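Local coordinates for aspartate-semialdehyde dehydrogenase (Thermus thermophilus, PDB 2YV3), which probably catalyses the NADPH-dependent reductive dephosphorylation of L-aspartyl-4-phosphate to L-aspartate-semialdehyde, an early step toward lysine, methionine and threonine, at residues C125-L130 with H238-V242; E168-L173 with L187-V191. All coordinates share one frame; numbering follows the deposited sequence.

Contact 1: residues C125-L130 with H238-V242; sequences CTTAIL and HAEAV
Cys125 and His238 meet in the predicted active site of the aspartate-semialdehyde dehydrogenase fold, one at the start of helix 125-141, the other on a strand of the mixed sheet of the dimerisation domain. Cys125 SG lies at the edge of the imidazole, 89° off the ring normal and 4.2 Å from the His238 ring centroid; the ring atom it approaches most closely is His238 CE1. This proximity suits the presumed acyl-thioester nucleophile and proton acceptor. With SG between the backbone N and the carbonyl carbon (chi1 50°), the thiol is turned to that edge. Thr126 OG1 comes obliquely to the same ring, 3.8 Å from His238 ND1.

Two residues along the strand, Glu240 supplies the largest buried share. Its chain, extended beyond CG, carries the carboxylate to the helix, where Glu240 OE2 lies 3.4 Å from Ile129 CG1. OE2 also comes close to Thr126 O, but two acceptors without a hydrogen between them make no hydrogen bond, so the closeness is not evidence of attraction. Glu240 OE1 lies beside the Leu130 side chain, modelled closer than oxygen and carbon normally pack, so its exact place is doubtful. Were Glu240 cut back to an alanine, the loss of the carboxylate would probably open a gap beside Ile129 and Thr126. Leu130 CD1 packs against Val242 CG2.

Further out, the segment axes approach to 9.3 Å at 64°. Backbone hydrogen bonds to Gly309 and Val307 tie His238 and Glu240 to strand 302-310. Gln152, a predicted substrate ligand, and Gln311, a predicted NADP(+) ligand, both touch His238. On the helix, Thr127 OG1 is hydrogen-bonded to Glu213 OE2.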
ATOM      1  N   CYS A 125      14.737   7.607  -3.485  1.00 18.74           N
ATOM      2  CA  CYS A 125      14.566   6.166  -3.517  1.00 21.82           C
ATOM      3  C   CYS A 125      13.382   5.835  -4.418  1.00 18.57           C
ATOM      4  O   CYS A 125      13.530   5.280  -5.513  1.00 15.87           O
ATOM      5  CB  CYS A 125      14.295   5.653  -2.103  1.00 17.70           C
ATOM      6  SG  CYS A 125      12.959   6.587  -1.265  1.00 38.91           S
ATOM      7  N   THR A 126      12.206   6.204  -3.927  1.00 21.25           N
ATOM      8  CA  THR A 126      10.946   5.968  -4.600  1.00 25.59           C
ATOM      9  C   THR A 126      10.966   6.308  -6.088  1.00 24.99           C
ATOM     10  O   THR A 126      10.252   5.671  -6.866  1.00 14.93           O
ATOM     11  CB  THR A 126       9.822   6.776  -3.919  1.00 27.79           C
ATOM     12  OG1 THR A 126       9.770   6.450  -2.529  1.00 41.07           O
ATOM     13  CG2 THR A 126       8.484   6.442  -4.524  1.00 45.67           C
ATOM     14  N   THR A 127      11.778   7.302  -6.471  1.00 17.92           N
ATOM     15  CA  THR A 127      11.882   7.750  -7.864  1.00 13.95           C
ATOM     16  C   THR A 127      12.773   6.869  -8.731  1.00 18.19           C
ATOM     17  O   THR A 127      12.433   6.557  -9.868  1.00  4.89           O
ATOM     18  CB  THR A 127      12.419   9.203  -7.963  1.00 22.88           C
ATOM     19  OG1 THR A 127      11.420  10.131  -7.518  1.00 17.07           O
ATOM     20  CG2 THR A 127      12.779   9.531  -9.389  1.00 14.07           C
ATOM     21  N   ALA A 128      13.922   6.485  -8.182  1.00 21.55           N
ATOM     22  CA  ALA A 128      14.867   5.643  -8.895  1.00 21.95           C
ATOM     23  C   ALA A 128      14.164   4.405  -9.445  1.00 28.80           C
ATOM     24  O   ALA A 128      13.997   4.269 -10.672  1.00 29.43           O
ATOM     25  CB  ALA A 128      15.996   5.237  -7.980  1.00 13.93           C
ATOM     26  N   ILE A 129      13.731   3.510  -8.556  1.00 23.64           N
ATOM     27  CA  ILE A 129      13.073   2.296  -9.024  1.00 27.64           C
ATOM     28  C   ILE A 129      11.898   2.583  -9.953  1.00 23.70           C
ATOM     29  O   ILE A 129      11.835   2.020 -11.038  1.00 36.96           O
ATOM     30  CB  ILE A 129      12.618   1.363  -7.854  1.00 31.96           C
ATOM     31  CG1 ILE A 129      11.094   1.387  -7.706  1.00 27.23           C
ATOM     32  CG2 ILE A 129      13.341   1.742  -6.560  1.00 34.46           C
ATOM     33  CD1 ILE A 129      10.498   0.018  -7.470  1.00 25.15           C
ATOM     34  N   LEU A 130      10.979   3.460  -9.562  1.00 18.42           N
ATOM     35  CA  LEU A 130       9.851   3.771 -10.427  1.00 20.42           C
ATOM     36  C   LEU A 130      10.296   4.158 -11.842  1.00 23.74           C
ATOM     37  O   LEU A 130       9.576   3.923 -12.805  1.00 31.08           O
ATOM     38  CB  LEU A 130       9.007   4.906  -9.841  1.00 23.99           C
ATOM     39  CG  LEU A 130       7.721   5.236 -10.618  1.00 32.15           C
ATOM     40  CD1 LEU A 130       6.931   3.942 -10.849  1.00 24.05           C
ATOM     41  CD2 LEU A 130       6.888   6.270  -9.876  1.00 14.42           C
ATOM     42  N   HIS A 238      10.959  -1.176  -1.240  1.00 22.83           N
ATOM     43  CA  HIS A 238       9.866  -0.261  -1.577  1.00 22.86           C
ATOM     44  C   HIS A 238       8.881  -0.809  -2.607  1.00 16.23           C
ATOM     45  O   HIS A 238       9.282  -1.269  -3.660  1.00 19.25           O
ATOM     46  CB  HIS A 238      10.405   1.061  -2.125  1.00 19.29           C
ATOM     47  CG  HIS A 238      10.837   2.037  -1.075  1.00 23.16           C
ATOM     48  ND1 HIS A 238      11.385   3.264  -1.387  1.00 24.93           N
ATOM     49  CD2 HIS A 238      10.815   1.969   0.275  1.00 29.04           C
ATOM     50  CE1 HIS A 238      11.685   3.908  -0.276  1.00 26.10           C
ATOM     51  NE2 HIS A 238      11.350   3.144   0.748  1.00 34.09           N
ATOM     52  N   ALA A 239       7.587  -0.740  -2.307  1.00 22.56           N
ATOM     53  CA  ALA A 239       6.561  -1.190  -3.245  1.00 25.57           C
ATOM     54  C   ALA A 239       5.753   0.009  -3.754  1.00 27.59           C
ATOM     55  O   ALA A 239       5.552   0.984  -3.037  1.00 29.97           O
ATOM     56  CB  ALA A 239       5.642  -2.174  -2.569  1.00 20.87           C
ATOM     57  N   GLU A 240       5.302  -0.042  -4.998  1.00 24.85           N
ATOM     58  CA  GLU A 240       4.502   1.066  -5.508  1.00 36.52           C
ATOM     59  C   GLU A 240       3.565   0.708  -6.662  1.00 31.82           C
ATOM     60  O   GLU A 240       4.004   0.518  -7.791  1.00 35.69           O
ATOM     61  CB  GLU A 240       5.405   2.256  -5.896  1.00 34.39           C
ATOM     62  CG  GLU A 240       6.792   1.880  -6.412  1.00 35.92           C
ATOM     63  CD  GLU A 240       7.570   3.077  -6.958  1.00 37.08           C
ATOM     64  OE1 GLU A 240       7.120   3.688  -7.959  1.00 36.24           O
ATOM     65  OE2 GLU A 240       8.630   3.401  -6.385  1.00 24.30           O
ATOM     66  N   ALA A 241       2.273   0.609  -6.362  1.00 20.29           N
ATOM     67  CA  ALA A 241       1.287   0.293  -7.383  1.00 16.96           C
ATOM     68  C   ALA A 241       1.228   1.483  -8.321  1.00 22.11           C
ATOM     69  O   ALA A 241       0.826   2.578  -7.926  1.00 22.16           O
ATOM     70  CB  ALA A 241      -0.080   0.051  -6.747  1.00 27.28           C
ATOM     71  N   VAL A 242       1.626   1.264  -9.567  1.00 21.57           N
ATOM     72  CA  VAL A 242       1.663   2.331 -10.553  1.00 22.98           C
ATOM     73  C   VAL A 242       0.530   2.281 -11.579  1.00 24.88           C
ATOM     74  O   VAL A 242      -0.062   1.236 -11.821  1.00 32.31           O
ATOM     75  CB  VAL A 242       3.030   2.320 -11.270  1.00 20.22           C
ATOM     76  CG1 VAL A 242       3.131   3.478 -12.261  1.00 25.59           C
ATOM     77  CG2 VAL A 242       4.139   2.397 -10.237  1.00  9.98           C
TER

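Contact 2: residues E168-L173 with L187-V191; sequences ETHRFL and LPFNV
Pro188 and Phe189 supply the loop side of an apolar contact with one flank of helix 159-173. The proline ring packs on Glu168 CB and on Thr169 N and OG1: Pro188 CG approaches Glu168 CB at 3.3 Å. Pro188 CB is 3.7 Å from Thr169 OG1.

The aromatic part pairs Phe172 with Phe189. Their centroids are 4.9 Å apart and their planes meet at 41°, an intermediate tilt, with the CD2 sides of the two rings closest. Phe172 reaches its partner with CG anti to the backbone N (chi1 -177°). Thr169 also sends CG2 to Phe189 CE2, 3.7 Å away and oblique to the ring. Leu173 CD2 sits at the Phe189 edge, but its placement is doubtful.

Polar ends turn to other partners: Glu168 OE2 accepts a hydrogen bond from the backbone N of Lys179, and Thr169 OG1 is hydrogen-bonded to Leu165 O. No hydrogen bond joins the two segments.

Across the dimer, Thr169 packs on Thr169 of the second subunit, and Phe189 on Pro233 of that subunit. This is a helix-and-loop contact within the subunit interface of the homodimer.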
ATOM      1  N   GLU A 168      10.224  -3.334  17.995  1.00 20.88           N
ATOM      2  CA  GLU A 168       8.840  -2.964  18.262  1.00 19.41           C
ATOM      3  C   GLU A 168       7.820  -4.045  17.937  1.00 20.09           C
ATOM      4  O   GLU A 168       6.956  -4.358  18.759  1.00 19.00           O
ATOM      5  CB  GLU A 168       8.480  -1.676  17.520  1.00 17.60           C
ATOM      6  CG  GLU A 168       9.206  -0.441  18.059  1.00 33.98           C
ATOM      7  CD  GLU A 168       9.160  -0.346  19.590  1.00 45.87           C
ATOM      8  OE1 GLU A 168      10.113  -0.838  20.245  1.00 40.16           O
ATOM      9  OE2 GLU A 168       8.167   0.202  20.137  1.00 37.20           O
ATOM     10  N   THR A 169       7.906  -4.613  16.738  1.00 16.68           N
ATOM     11  CA  THR A 169       6.969  -5.656  16.351  1.00 14.92           C
ATOM     12  C   THR A 169       7.131  -6.783  17.367  1.00 19.33           C
ATOM     13  O   THR A 169       6.215  -7.570  17.598  1.00 15.34           O
ATOM     14  CB  THR A 169       7.258  -6.194  14.923  1.00 21.85           C
ATOM     15  OG1 THR A 169       7.384  -5.101  14.004  1.00 16.20           O
ATOM     16  CG2 THR A 169       6.118  -7.086  14.450  1.00 10.23           C
ATOM     17  N   HIS A 170       8.302  -6.827  17.991  1.00 17.34           N
ATOM     18  CA  HIS A 170       8.606  -7.856  18.976  1.00 25.52           C
ATOM     19  C   HIS A 170       7.855  -7.657  20.285  1.00 22.68           C
ATOM     20  O   HIS A 170       7.244  -8.586  20.829  1.00 13.07           O
ATOM     21  CB  HIS A 170      10.111  -7.905  19.253  1.00 32.54           C
ATOM     22  CG  HIS A 170      10.581  -9.241  19.740  1.00 50.36           C
ATOM     23  ND1 HIS A 170      11.792  -9.788  19.368  1.00 56.82           N
ATOM     24  CD2 HIS A 170       9.987 -10.153  20.547  1.00 46.96           C
ATOM     25  CE1 HIS A 170      11.922 -10.980  19.925  1.00 57.60           C
ATOM     26  NE2 HIS A 170      10.838 -11.225  20.644  1.00 55.92           N
ATOM     27  N   ARG A 171       7.916  -6.443  20.805  1.00 21.20           N
ATOM     28  CA  ARG A 171       7.220  -6.144  22.038  1.00 26.72           C
ATOM     29  C   ARG A 171       5.713  -6.224  21.775  1.00 25.14           C
ATOM     30  O   ARG A 171       4.955  -6.672  22.631  1.00 26.50           O
ATOM     31  CB  ARG A 171       7.657  -4.772  22.543  1.00 32.34           C
ATOM     32  CG  ARG A 171       9.091  -4.748  23.105  1.00 19.83           C
ATOM     33  CD  ARG A 171       9.517  -3.310  23.328  1.00 34.34           C
ATOM     34  NE  ARG A 171       8.426  -2.541  23.926  1.00 47.11           N
ATOM     35  CZ  ARG A 171       8.242  -1.234  23.760  1.00 54.40           C
ATOM     36  NH1 ARG A 171       9.084  -0.538  23.008  1.00 56.06           N
ATOM     37  NH2 ARG A 171       7.212  -0.622  24.341  1.00 57.32           N
ATOM     38  N   PHE A 172       5.294  -5.825  20.574  1.00 32.01           N
ATOM     39  CA  PHE A 172       3.881  -5.903  20.177  1.00 32.95           C
ATOM     40  C   PHE A 172       3.395  -7.341  20.464  1.00 35.54           C
ATOM     41  O   PHE A 172       2.486  -7.551  21.260  1.00 35.49           O
ATOM     42  CB  PHE A 172       3.721  -5.594  18.672  1.00 29.08           C
ATOM     43  CG  PHE A 172       2.286  -5.581  18.206  1.00 25.25           C
ATOM     44  CD1 PHE A 172       1.461  -4.496  18.472  1.00 22.97           C
ATOM     45  CD2 PHE A 172       1.729  -6.702  17.595  1.00 28.46           C
ATOM     46  CE1 PHE A 172       0.098  -4.530  18.149  1.00 23.64           C
ATOM     47  CE2 PHE A 172       0.363  -6.746  17.266  1.00 24.01           C
ATOM     48  CZ  PHE A 172      -0.453  -5.662  17.547  1.00 12.93           C
ATOM     49  N   LEU A 173       4.015  -8.329  19.819  1.00 33.24           N
ATOM     50  CA  LEU A 173       3.649  -9.729  20.026  1.00 30.36           C
ATOM     51  C   LEU A 173       3.627 -10.163  21.482  1.00 30.93           C
ATOM     52  O   LEU A 173       3.025 -11.181  21.814  1.00 30.89           O
ATOM     53  CB  LEU A 173       4.602 -10.644  19.259  1.00 22.20           C
ATOM     54  CG  LEU A 173       4.254 -10.826  17.786  1.00 29.56           C
ATOM     55  CD1 LEU A 173       2.865 -11.459  17.695  1.00 36.29           C
ATOM     56  CD2 LEU A 173       4.269  -9.497  17.062  1.00 24.60           C
ATOM     57  N   LEU A 187       4.804   1.956  13.973  1.00 26.60           N
ATOM     58  CA  LEU A 187       4.596   1.259  12.703  1.00 21.62           C
ATOM     59  C   LEU A 187       4.319  -0.243  12.742  1.00 20.84           C
ATOM     60  O   LEU A 187       3.911  -0.815  11.734  1.00 24.74           O
ATOM     61  CB  LEU A 187       5.769   1.526  11.750  1.00 27.69           C
ATOM     62  CG  LEU A 187       5.633   0.924  10.337  1.00 26.22           C
ATOM     63  CD1 LEU A 187       4.521   1.617   9.555  1.00 19.08           C
ATOM     64  CD2 LEU A 187       6.946   1.071   9.608  1.00 25.18           C
ATOM     65  N   PRO A 188       4.537  -0.910  13.886  1.00 23.99           N
ATOM     66  CA  PRO A 188       4.245  -2.352  13.849  1.00 26.88           C
ATOM     67  C   PRO A 188       2.768  -2.623  13.566  1.00 15.25           C
ATOM     68  O   PRO A 188       1.899  -2.086  14.235  1.00 22.62           O
ATOM     69  CB  PRO A 188       4.687  -2.827  15.230  1.00 16.44           C
ATOM     70  CG  PRO A 188       5.838  -1.933  15.521  1.00 29.42           C
ATOM     71  CD  PRO A 188       5.322  -0.571  15.083  1.00 29.69           C
ATOM     72  N   PHE A 189       2.501  -3.443  12.552  1.00 19.45           N
ATOM     73  CA  PHE A 189       1.139  -3.789  12.146  1.00 13.65           C
ATOM     74  C   PHE A 189       0.291  -2.571  11.840  1.00 12.08           C
ATOM     75  O   PHE A 189      -0.812  -2.409  12.348  1.00  8.76           O
ATOM     76  CB  PHE A 189       0.494  -4.640  13.234  1.00 15.01           C
ATOM     77  CG  PHE A 189       1.049  -6.020  13.298  1.00 12.91           C
ATOM     78  CD1 PHE A 189       0.773  -6.930  12.285  1.00 11.50           C
ATOM     79  CD2 PHE A 189       1.893  -6.397  14.326  1.00 14.00           C
ATOM     80  CE1 PHE A 189       1.334  -8.199  12.300  1.00  7.56           C
ATOM     81  CE2 PHE A 189       2.461  -7.667  14.349  1.00 20.48           C
ATOM     82  CZ  PHE A 189       2.180  -8.569  13.333  1.00 20.45           C
ATOM     83  N   ASN A 190       0.795  -1.714  10.976  1.00 12.95           N
ATOM     84  CA  ASN A 190       0.054  -0.511  10.676  1.00 21.31           C
ATOM     85  C   ASN A 190       0.651   0.221   9.486  1.00 30.60           C
ATOM     86  O   ASN A 190       1.741  -0.113   9.026  1.00 38.43           O
ATOM     87  CB  ASN A 190       0.092   0.379  11.911  1.00 20.74           C
ATOM     88  CG  ASN A 190      -0.615   1.687  11.706  1.00 28.89           C
ATOM     89  OD1 ASN A 190      -1.745   1.721  11.235  1.00 22.40           O
ATOM     90  ND2 ASN A 190       0.045   2.782  12.075  1.00 34.10           N
ATOM     91  N   VAL A 191      -0.052   1.214   8.964  1.00 19.68           N
ATOM     92  CA  VAL A 191       0.529   1.956   7.867  1.00 20.29           C
ATOM     93  C   VAL A 191       0.337   3.430   8.170  1.00 20.28           C
ATOM     94  O   VAL A 191      -0.675   3.816   8.755  1.00 23.44           O
ATOM     95  CB  VAL A 191      -0.087   1.534   6.487  1.00 22.32           C
ATOM     96  CG1 VAL A 191       0.209   0.069   6.240  1.00  1.00           C
ATOM     97  CG2 VAL A 191      -1.598   1.808   6.434  1.00 20.27           C
TER

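From the N terminus, the chain runs through the strands and helices of the seven-stranded sheet, whose last strand is 119-121, to helix 125-141, where contact 1 begins. Next come strand 143-151 and helix 159-173, whose residues 168-173 open contact 2. That contact closes first, after 13 intervening residues without helix or strand, when the chain returns at 187-191. Helix 205-219 and strand 224-228 follow before strand 237-246 closes contact 1 across 107 residues, so the shorter loop is nested inside the longer. Contact 1 joins helix 125-141 to the five-stranded sheet at the predicted active site; contact 2 joins a helix to its following loop. Their centres lie about 24 Å apart; both reach the second subunit.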